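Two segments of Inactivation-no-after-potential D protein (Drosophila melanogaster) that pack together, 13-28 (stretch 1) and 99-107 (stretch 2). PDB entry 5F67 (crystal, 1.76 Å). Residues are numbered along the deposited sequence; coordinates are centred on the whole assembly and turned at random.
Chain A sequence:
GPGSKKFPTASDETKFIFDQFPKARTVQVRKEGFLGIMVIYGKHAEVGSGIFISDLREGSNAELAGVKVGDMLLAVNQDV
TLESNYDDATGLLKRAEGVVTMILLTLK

Stretch 1 (13-28) ETKFIFDQFPKARTVQ
Stretch 2 (99-107) VVTMILLTL

The strand through Arg-25 to Gln-28 lies antiparallel to strand 99-105, their axes 4.8 Å apart at closest approach and their N-to-C directions 153° apart. Arg-25 pairs with Leu-104 and Val-27 with Met-102 as hydrogen-bonded pairs: Arg-25 N to Leu-104 O, Leu-104 N to Arg-25 O, Val-27 N to Met-102 O and Met-102 N to Val-27 O are all 2.9 Å and nearly straight. Between them Thr-26 faces Ile-103 (CA to CA, 4.5 Å), and beyond Val-27, Gln-28 faces Thr-101 (4.6 Å, also CA to CA), both as non-hydrogen-bonded pairs. Extended backbone angles, such as -116/154 at Val-27 and -104/125 at Ile-103, alternate the side chains between two faces.

Ile-103 gives up the most surface, 116 Å². On the face it shares with Thr-26, its m,t rotamer (chi1 -65°, chi2 178°) carries CD1 into a pocket made by the segment before the strand. There CD1 meets Thr-14 CB at 3.8 Å, Ile-17 CD1 at 4.0 Å and Phe-18 CZ at 3.8 Å, while Ile-103 CG2 lies 3.9 Å from Ala-24 CB and 4.0 Å from Ile-17 CG2. A branched aliphatic chain suits this position because it can fill a pocket lined by several apolar groups. A type I turn from Thr-14 to Ile-17, closed by Ile-17 N to Thr-14 O at 3.1 Å, runs into a short helix that ends at Gln-20; Ile-17 and Phe-18 are both m at chi1.

A second type I turn, Phe-21 to Ala-24, leads into the strand, with Ala-24 N bonded to Phe-21 O at 3.0 Å. Leu-105 (t,p) packs against this turn: its CD2 is 3.7 Å from Phe-21 CD1, and its CD1 is 3.7 Å from Lys-23 C. One leucine thus touches both an aromatic ring and the turn backbone.

Arg-25, which loses 91 Å², starts on the opposite face at chi1 67° (p), then runs t,t with chi4 -83°. This extended chain lays one guanidinium face over Leu-104 CB, 4.0 Å from NH1, and brings NH1 to 2.8 Å from Thr-106 OG1, a weak hydrogen bond with an angle of 124°. A water accepts from Arg-25 NH1 and Thr-106 N, both 3.0 Å from its O, and donates to Lys-23 O at 2.8 Å. Long and polar-tipped, arginine can cover leucine while still meeting these polar partners.

On the same face, buried Val-27 (m) places CG2 3.8 Å from both Met-102 CB and Leu-104 CD1. Gln-28 (m,m), last in its segment, folds back, so that Thr-101 OG1 donates to Gln-28 OE1 at 2.8 Å.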

# COMPACT_ATOMS: atom_id res chain seq x y z
N GLU A 13 -9.10 15.90 -0.07
CA GLU A 13 -8.13 16.07 1.00
C GLU A 13 -6.75 15.50 0.64
O GLU A 13 -5.77 15.74 1.35
CB GLU A 13 -8.63 15.41 2.29
N THR A 14 -6.67 14.75 -0.45
CA THR A 14 -5.41 14.12 -0.84
C THR A 14 -4.72 14.81 -2.02
O THR A 14 -3.59 14.46 -2.36
CB THR A 14 -5.58 12.61 -1.16
OG1 THR A 14 -6.46 12.46 -2.29
CG2 THR A 14 -6.15 11.87 0.04
N LYS A 15 -5.38 15.79 -2.64
CA LYS A 15 -4.83 16.37 -3.87
C LYS A 15 -3.47 17.06 -3.65
O LYS A 15 -2.63 17.06 -4.55
CB LYS A 15 -5.83 17.32 -4.56
CG LYS A 15 -5.35 17.88 -5.92
CD LYS A 15 -6.44 18.66 -6.65
CE LYS A 15 -7.56 17.73 -7.16
NZ LYS A 15 -7.09 16.76 -8.21
N PHE A 16 -3.26 17.62 -2.46
CA PHE A 16 -2.00 18.32 -2.19
C PHE A 16 -0.79 17.39 -2.32
O PHE A 16 0.32 17.86 -2.56
CB PHE A 16 -2.02 18.96 -0.79
CG PHE A 16 -1.76 17.99 0.33
CD1 PHE A 16 -0.47 17.82 0.83
CD2 PHE A 16 -2.80 17.25 0.88
CE1 PHE A 16 -0.23 16.91 1.86
CE2 PHE A 16 -2.56 16.35 1.91
CZ PHE A 16 -1.27 16.18 2.40
N ILE A 17 -1.01 16.09 -2.14
CA ILE A 17 0.07 15.12 -2.22
C ILE A 17 0.81 15.19 -3.56
O ILE A 17 2.03 14.99 -3.62
CB ILE A 17 -0.45 13.70 -1.94
CG1 ILE A 17 -0.94 13.61 -0.49
CG2 ILE A 17 0.62 12.65 -2.23
CD1 ILE A 17 -1.72 12.33 -0.16
N PHE A 18 0.08 15.50 -4.64
CA PHE A 18 0.70 15.53 -5.96
C PHE A 18 1.51 16.79 -6.22
O PHE A 18 2.16 16.91 -7.26
CB PHE A 18 -0.35 15.28 -7.06
CG PHE A 18 -1.01 13.94 -6.94
CD1 PHE A 18 -0.32 12.79 -7.31
CD2 PHE A 18 -2.28 13.83 -6.38
CE1 PHE A 18 -0.91 11.52 -7.16
CE2 PHE A 18 -2.87 12.57 -6.22
CZ PHE A 18 -2.19 11.42 -6.61
N ASP A 19 1.46 17.74 -5.29
CA ASP A 19 2.34 18.91 -5.39
C ASP A 19 3.59 18.67 -4.55
O ASP A 19 4.68 19.14 -4.88
CB ASP A 19 1.64 20.19 -4.92
CG ASP A 19 0.80 20.83 -6.01
OD1 ASP A 19 0.55 20.14 -7.03
OD2 ASP A 19 0.39 22.01 -5.86
N GLN A 20 3.43 17.92 -3.46
CA GLN A 20 4.57 17.56 -2.62
C GLN A 20 5.37 16.41 -3.24
O GLN A 20 6.60 16.37 -3.14
CB GLN A 20 4.09 17.17 -1.22
CG GLN A 20 5.23 17.00 -0.23
CD GLN A 20 4.76 16.98 1.21
OE1 GLN A 20 3.62 17.36 1.51
NE2 GLN A 20 5.64 16.56 2.11
N PHE A 21 4.66 15.48 -3.87
CA PHE A 21 5.29 14.33 -4.52
C PHE A 21 4.73 14.20 -5.94
O PHE A 21 3.84 13.39 -6.20
CB PHE A 21 5.01 13.04 -3.74
CG PHE A 21 5.40 13.11 -2.28
CD1 PHE A 21 6.71 12.86 -1.88
CD2 PHE A 21 4.45 13.43 -1.31
CE1 PHE A 21 7.07 12.92 -0.55
CE2 PHE A 21 4.80 13.49 0.03
CZ PHE A 21 6.12 13.24 0.42
N PRO A 22 5.25 15.01 -6.88
CA PRO A 22 4.60 15.06 -8.19
C PRO A 22 4.72 13.78 -9.02
O PRO A 22 4.01 13.64 -10.02
CB PRO A 22 5.29 16.23 -8.90
CG PRO A 22 6.50 16.55 -8.09
CD PRO A 22 6.22 16.10 -6.69
N LYS A 23 5.57 12.85 -8.60
CA LYS A 23 5.67 11.57 -9.31
C LYS A 23 4.79 10.48 -8.70
O LYS A 23 4.80 9.33 -9.17
CB LYS A 23 7.13 11.10 -9.37
CG LYS A 23 8.04 12.05 -10.15
CD LYS A 23 7.48 12.32 -11.54
N ALA A 24 4.00 10.84 -7.69
CA ALA A 24 3.08 9.87 -7.08
C ALA A 24 1.97 9.51 -8.07
O ALA A 24 1.71 10.26 -9.02
CB ALA A 24 2.48 10.42 -5.79
N ARG A 25 1.32 8.37 -7.85
CA ARG A 25 0.26 7.94 -8.76
C ARG A 25 -0.89 7.35 -7.95
O ARG A 25 -0.73 6.99 -6.78
CB ARG A 25 0.81 6.89 -9.74
CG ARG A 25 1.20 5.57 -9.05
CD ARG A 25 2.03 4.66 -9.96
NE ARG A 25 2.18 3.31 -9.39
CZ ARG A 25 3.09 2.98 -8.48
NH1 ARG A 25 3.93 3.91 -8.04
NH2 ARG A 25 3.18 1.74 -8.01
N THR A 26 -2.05 7.26 -8.58
CA THR A 26 -3.21 6.68 -7.91
C THR A 26 -3.50 5.30 -8.47
O THR A 26 -3.61 5.14 -9.69
CB THR A 26 -4.45 7.58 -8.15
OG1 THR A 26 -4.24 8.85 -7.51
CG2 THR A 26 -5.69 6.92 -7.59
N VAL A 27 -3.64 4.30 -7.60
CA VAL A 27 -4.10 2.99 -8.04
C VAL A 27 -5.43 2.66 -7.39
O VAL A 27 -5.75 3.16 -6.31
CB VAL A 27 -3.08 1.87 -7.72
CG1 VAL A 27 -1.74 2.17 -8.39
CG2 VAL A 27 -2.91 1.69 -6.20
N GLN A 28 -6.22 1.82 -8.05
CA GLN A 28 -7.53 1.43 -7.54
C GLN A 28 -7.51 -0.09 -7.41
O GLN A 28 -7.52 -0.80 -8.41
CB GLN A 28 -8.63 1.83 -8.54
CG GLN A 28 -8.63 3.32 -8.91
CD GLN A 28 -9.12 4.22 -7.78
OE1 GLN A 28 -9.57 3.74 -6.73
NE2 GLN A 28 -9.03 5.53 -7.99
N VAL A 99 -13.36 -1.35 -3.70
CA VAL A 99 -12.22 -0.74 -4.38
C VAL A 99 -11.52 0.27 -3.49
O VAL A 99 -12.11 1.28 -3.08
CB VAL A 99 -12.65 -0.06 -5.68
CG1 VAL A 99 -11.44 0.57 -6.38
CG2 VAL A 99 -13.29 -1.09 -6.60
N VAL A 100 -10.25 0.01 -3.20
CA VAL A 100 -9.47 0.83 -2.29
C VAL A 100 -8.52 1.67 -3.11
O VAL A 100 -7.74 1.15 -3.91
CB VAL A 100 -8.69 -0.04 -1.28
CG1 VAL A 100 -7.95 0.85 -0.26
CG2 VAL A 100 -9.63 -1.01 -0.56
N THR A 101 -8.61 2.99 -2.93
CA THR A 101 -7.78 3.93 -3.66
C THR A 101 -6.50 4.10 -2.85
O THR A 101 -6.55 4.40 -1.66
CB THR A 101 -8.46 5.30 -3.74
OG1 THR A 101 -9.75 5.16 -4.35
CG2 THR A 101 -7.60 6.28 -4.55
N MET A 102 -5.36 3.90 -3.49
CA MET A 102 -4.10 4.16 -2.80
C MET A 102 -3.26 5.11 -3.63
O MET A 102 -3.21 5.01 -4.86
CB MET A 102 -3.34 2.86 -2.57
CG MET A 102 -4.06 1.91 -1.61
SD MET A 102 -3.06 0.46 -1.22
CE MET A 102 -3.22 -0.50 -2.73
N ILE A 103 -2.59 6.05 -2.96
CA ILE A 103 -1.65 6.90 -3.65
C ILE A 103 -0.28 6.37 -3.27
O ILE A 103 0.05 6.24 -2.09
CB ILE A 103 -1.76 8.37 -3.20
CG1 ILE A 103 -3.12 8.94 -3.62
CG2 ILE A 103 -0.66 9.19 -3.86
CD1 ILE A 103 -3.35 10.37 -3.19
N LEU A 104 0.50 6.05 -4.30
CA LEU A 104 1.79 5.39 -4.10
C LEU A 104 2.89 6.16 -4.80
O LEU A 104 2.67 6.78 -5.83
CB LEU A 104 1.73 3.98 -4.69
CG LEU A 104 0.80 2.98 -4.02
CD1 LEU A 104 0.63 1.74 -4.90
CD2 LEU A 104 1.31 2.60 -2.63
N LEU A 105 4.10 6.10 -4.24
CA LEU A 105 5.25 6.75 -4.86
C LEU A 105 6.37 5.72 -5.03
O LEU A 105 6.87 5.17 -4.04
CB LEU A 105 5.74 7.92 -4.01
CG LEU A 105 7.03 8.60 -4.49
CD1 LEU A 105 6.81 9.34 -5.82
CD2 LEU A 105 7.53 9.57 -3.45
N THR A 106 6.74 5.45 -6.27
CA THR A 106 7.86 4.54 -6.53
C THR A 106 9.12 5.38 -6.55
O THR A 106 9.19 6.38 -7.26
CB THR A 106 7.70 3.80 -7.88
OG1 THR A 106 6.54 2.96 -7.83
CG2 THR A 106 8.91 2.92 -8.16
N LEU A 107 10.11 4.98 -5.76
CA LEU A 107 11.33 5.77 -5.62
C LEU A 107 12.44 5.18 -6.49
O LEU A 107 12.64 3.95 -6.52
CB LEU A 107 11.73 5.87 -4.15
CG LEU A 107 10.69 6.67 -3.36
CD1 LEU A 107 10.57 6.21 -1.92
CD2 LEU A 107 11.03 8.13 -3.40
O HOH W 1 5.14 6.58 -8.59